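Local coordinates for uncharacterized protein (PDB 3WXB) that catalyses the NAD(P)H-dependent reduction of carbonyl compounds as a short-chain dehydrogenase/reductase with a Rossmann fold, at residues A[36-41]-A[231-236]. Residues are numbered along the deposited sequence; the frame is centred on the assembly and turned at random.
Sequences RGIGLG and VKTDMG. With NDP (NADPH dihydro-nicotinamide-adenine-dinucleotide phosphate), chain C.
I38 lays its CD1 against V231 CG2 (3.6 Å), and T233 CG2 packs over G37 CA, so the start of helix 37-47 meets the loop after strand 222-227 beside the NADPH diphosphate. The positive phi of G37 suits glycine, and a CB there would run into NDP O2N. That oxygen accepts from I38 N (2.8 Å) at the N-terminal end of the helix, while T233 OG1 donates to NDP O1N (2.6 Å) and accepts from G236 N, an ST motif. V231 N donates a hydrogen bond to the carboxamide oxygen NDP O7N (2.7 Å). With CG between its backbone N and carbonyl carbon (chi1 57°) and the chain straight on to NE, R36 reaches the 2'-phosphate. Two nearly straight bonds, R36 NE to NDP O2X (2.7 Å) and R36 NH2 to NDP O3X (2.9 Å), fix the guanidinium's rotation. R36 NH1 meets D234 OD1 (3.0 Å) on its anti side in a bent salt bridge, tilted out of the carboxylate plane, the oxygen near the guanidinium plane. A methionine at R36 would probably leave this phosphate without two donors and D234 without its cationic mate. R36 grips the phosphate that NADH lacks, so it probably favours NADPH.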
loop_
_atom_site.group_PDB
_atom_site.type_symbol
_atom_site.label_atom_id
_atom_site.label_comp_id
_atom_site.label_asym_id
_atom_site.label_seq_id
_atom_site.Cartn_x
_atom_site.Cartn_y
_atom_site.Cartn_z
ATOM N N ARG A 36 -1.449 -24.721 -3.681
ATOM C CA ARG A 36 -2.394 -25.001 -2.626
ATOM C C ARG A 36 -3.304 -23.763 -2.519
ATOM O O ARG A 36 -3.105 -22.813 -3.265
ATOM C CB ARG A 36 -1.669 -25.256 -1.285
ATOM C CG ARG A 36 -0.755 -24.094 -0.839
ATOM C CD ARG A 36 0.251 -24.570 0.315
ATOM N NE ARG A 36 1.199 -23.500 0.587
ATOM C CZ ARG A 36 1.093 -22.641 1.597
ATOM N NH1 ARG A 36 0.104 -22.775 2.448
ATOM N NH2 ARG A 36 2.004 -21.671 1.764
ATOM N N GLY A 37 -4.267 -23.807 -1.612
ATOM C CA GLY A 37 -5.152 -22.669 -1.313
ATOM C C GLY A 37 -5.958 -22.185 -2.506
ATOM O O GLY A 37 -6.357 -22.951 -3.387
ATOM N N ILE A 38 -6.153 -20.885 -2.559
ATOM C CA ILE A 38 -6.984 -20.282 -3.620
ATOM C C ILE A 38 -6.400 -20.491 -4.980
ATOM O O ILE A 38 -7.144 -20.756 -5.950
ATOM C CB ILE A 38 -7.201 -18.745 -3.291
ATOM C CG1 ILE A 38 -8.081 -18.627 -2.048
ATOM C CG2 ILE A 38 -7.812 -17.994 -4.488
ATOM C CD1 ILE A 38 -8.043 -17.167 -1.416
ATOM N N GLY A 39 -5.070 -20.336 -5.079
ATOM C CA GLY A 39 -4.318 -20.546 -6.341
ATOM C C GLY A 39 -4.585 -21.938 -6.958
ATOM O O GLY A 39 -4.911 -22.041 -8.164
ATOM N N LEU A 40 -4.492 -22.997 -6.146
ATOM C CA LEU A 40 -4.859 -24.357 -6.630
ATOM C C LEU A 40 -6.327 -24.408 -7.106
ATOM O O LEU A 40 -6.606 -24.953 -8.196
ATOM C CB LEU A 40 -4.554 -25.449 -5.580
ATOM C CG LEU A 40 -4.848 -26.910 -6.007
ATOM C CD1 LEU A 40 -4.054 -27.326 -7.266
ATOM C CD2 LEU A 40 -4.610 -27.864 -4.844
ATOM N N GLY A 41 -7.239 -23.808 -6.328
ATOM C CA GLY A 41 -8.627 -23.632 -6.766
ATOM C C GLY A 41 -8.763 -22.990 -8.148
ATOM O O GLY A 41 -9.490 -23.494 -9.011
ATOM N N VAL A 231 -11.389 -17.195 3.311
ATOM C CA VAL A 231 -11.374 -18.473 2.644
ATOM C C VAL A 231 -10.695 -19.497 3.551
ATOM O O VAL A 231 -9.707 -19.175 4.188
ATOM C CB VAL A 231 -10.720 -18.435 1.238
ATOM C CG1 VAL A 231 -11.069 -19.763 0.445
ATOM C CG2 VAL A 231 -11.173 -17.151 0.361
ATOM N N LYS A 232 -11.267 -20.705 3.582
ATOM C CA LYS A 232 -10.747 -21.848 4.342
ATOM C C LYS A 232 -9.457 -22.396 3.699
ATOM O O LYS A 232 -9.491 -23.299 2.869
ATOM C CB LYS A 232 -11.888 -22.888 4.537
ATOM C CG LYS A 232 -11.881 -24.234 3.644
ATOM C CD LYS A 232 -11.501 -24.130 2.082
ATOM C CE LYS A 232 -12.016 -25.324 1.319
ATOM N NZ LYS A 232 -12.666 -26.343 2.295
ATOM N N THR A 233 -8.317 -21.781 4.040
ATOM C CA THR A 233 -7.019 -22.145 3.470
ATOM C C THR A 233 -6.061 -22.083 4.651
ATOM O O THR A 233 -6.481 -21.691 5.744
ATOM C CB THR A 233 -6.513 -21.129 2.450
ATOM O OG1 THR A 233 -6.165 -19.903 3.134
ATOM C CG2 THR A 233 -7.548 -20.900 1.295
ATOM N N ASP A 234 -4.780 -22.331 4.446
ATOM C CA ASP A 234 -3.845 -22.138 5.529
ATOM C C ASP A 234 -3.735 -20.680 5.891
ATOM O O ASP A 234 -3.502 -20.407 7.026
ATOM C CB ASP A 234 -2.463 -22.676 5.225
ATOM C CG ASP A 234 -2.477 -24.097 4.815
ATOM O OD1 ASP A 234 -2.058 -24.366 3.693
ATOM O OD2 ASP A 234 -2.915 -24.939 5.591
ATOM N N MET A 235 -3.869 -19.752 4.941
ATOM C CA MET A 235 -3.785 -18.336 5.332
ATOM C C MET A 235 -5.008 -17.890 6.065
ATOM O O MET A 235 -4.930 -17.167 7.063
ATOM C CB MET A 235 -3.521 -17.393 4.171
ATOM C CG MET A 235 -3.393 -15.957 4.672
ATOM S SD MET A 235 -3.323 -14.713 3.378
ATOM C CE MET A 235 -1.820 -15.166 2.550
ATOM N N GLY A 236 -6.171 -18.330 5.607
ATOM C CA GLY A 236 -7.393 -17.909 6.290
ATOM C C GLY A 236 -7.583 -18.547 7.664
ATOM O O GLY A 236 -8.336 -18.037 8.473
HETATM P PA NDP C . -2.055 -19.773 1.194
HETATM O O1A NDP C . -1.165 -19.350 2.317
HETATM O O2A NDP C . -2.883 -20.888 1.421
HETATM O O5B NDP C . -1.279 -20.042 -0.055
HETATM C C5B NDP C . -0.183 -19.145 -0.391
HETATM C C4B NDP C . 0.265 -19.488 -1.769
HETATM O O4B NDP C . 1.211 -18.414 -2.317
HETATM C C3B NDP C . 1.093 -20.794 -1.830
HETATM O O3B NDP C . 0.940 -21.290 -3.225
HETATM C C2B NDP C . 2.528 -20.265 -1.656
HETATM O O2B NDP C . 3.550 -21.168 -2.130
HETATM C C1B NDP C . 2.494 -19.002 -2.561
HETATM N N9A NDP C . 3.645 -18.031 -2.155
HETATM C C8A NDP C . 3.863 -17.358 -0.998
HETATM N N7A NDP C . 5.015 -16.670 -1.121
HETATM C C5A NDP C . 5.581 -17.011 -2.268
HETATM C C6A NDP C . 6.725 -16.626 -2.859
HETATM N N6A NDP C . 7.544 -15.780 -2.208
HETATM N N1A NDP C . 7.034 -17.074 -4.088
HETATM C C2A NDP C . 6.167 -17.892 -4.767
HETATM N N3A NDP C . 5.001 -18.299 -4.132
HETATM C C4A NDP C . 4.718 -17.817 -2.927
HETATM O O3 NDP C . -2.891 -18.398 0.870
HETATM P PN NDP C . -4.365 -18.367 0.208
HETATM O O1N NDP C . -5.331 -18.274 1.296
HETATM O O2N NDP C . -4.494 -19.382 -0.854
HETATM O O5D NDP C . -4.229 -16.872 -0.431
HETATM C C5D NDP C . -3.995 -16.591 -1.826
HETATM C C4D NDP C . -4.238 -15.091 -2.051
HETATM O O4D NDP C . -5.535 -14.754 -1.582
HETATM C C3D NDP C . -3.250 -14.289 -1.155
HETATM O O3D NDP C . -2.823 -13.196 -1.961
HETATM C C2D NDP C . -4.051 -13.821 -0.009
HETATM O O2D NDP C . -3.541 -12.607 0.539
HETATM C C1D NDP C . -5.411 -13.630 -0.636
HETATM N N1N NDP C . -6.488 -13.659 0.386
HETATM C C2N NDP C . -6.775 -14.794 1.160
HETATM C C3N NDP C . -7.805 -14.762 2.105
HETATM C C7N NDP C . -8.169 -15.890 2.864
HETATM O O7N NDP C . -9.065 -15.786 3.705
HETATM N N7N NDP C . -7.589 -17.087 2.537
HETATM C C4N NDP C . -8.524 -13.569 2.324
HETATM C C5N NDP C . -8.260 -12.411 1.582
HETATM C C6N NDP C . -7.228 -12.424 0.629
HETATM P P2B NDP C . 4.263 -22.235 -1.088
HETATM O O1X NDP C . 5.515 -22.378 -1.847
HETATM O O2X NDP C . 3.280 -23.327 -1.060
HETATM O O3X NDP C . 4.415 -21.471 0.180
#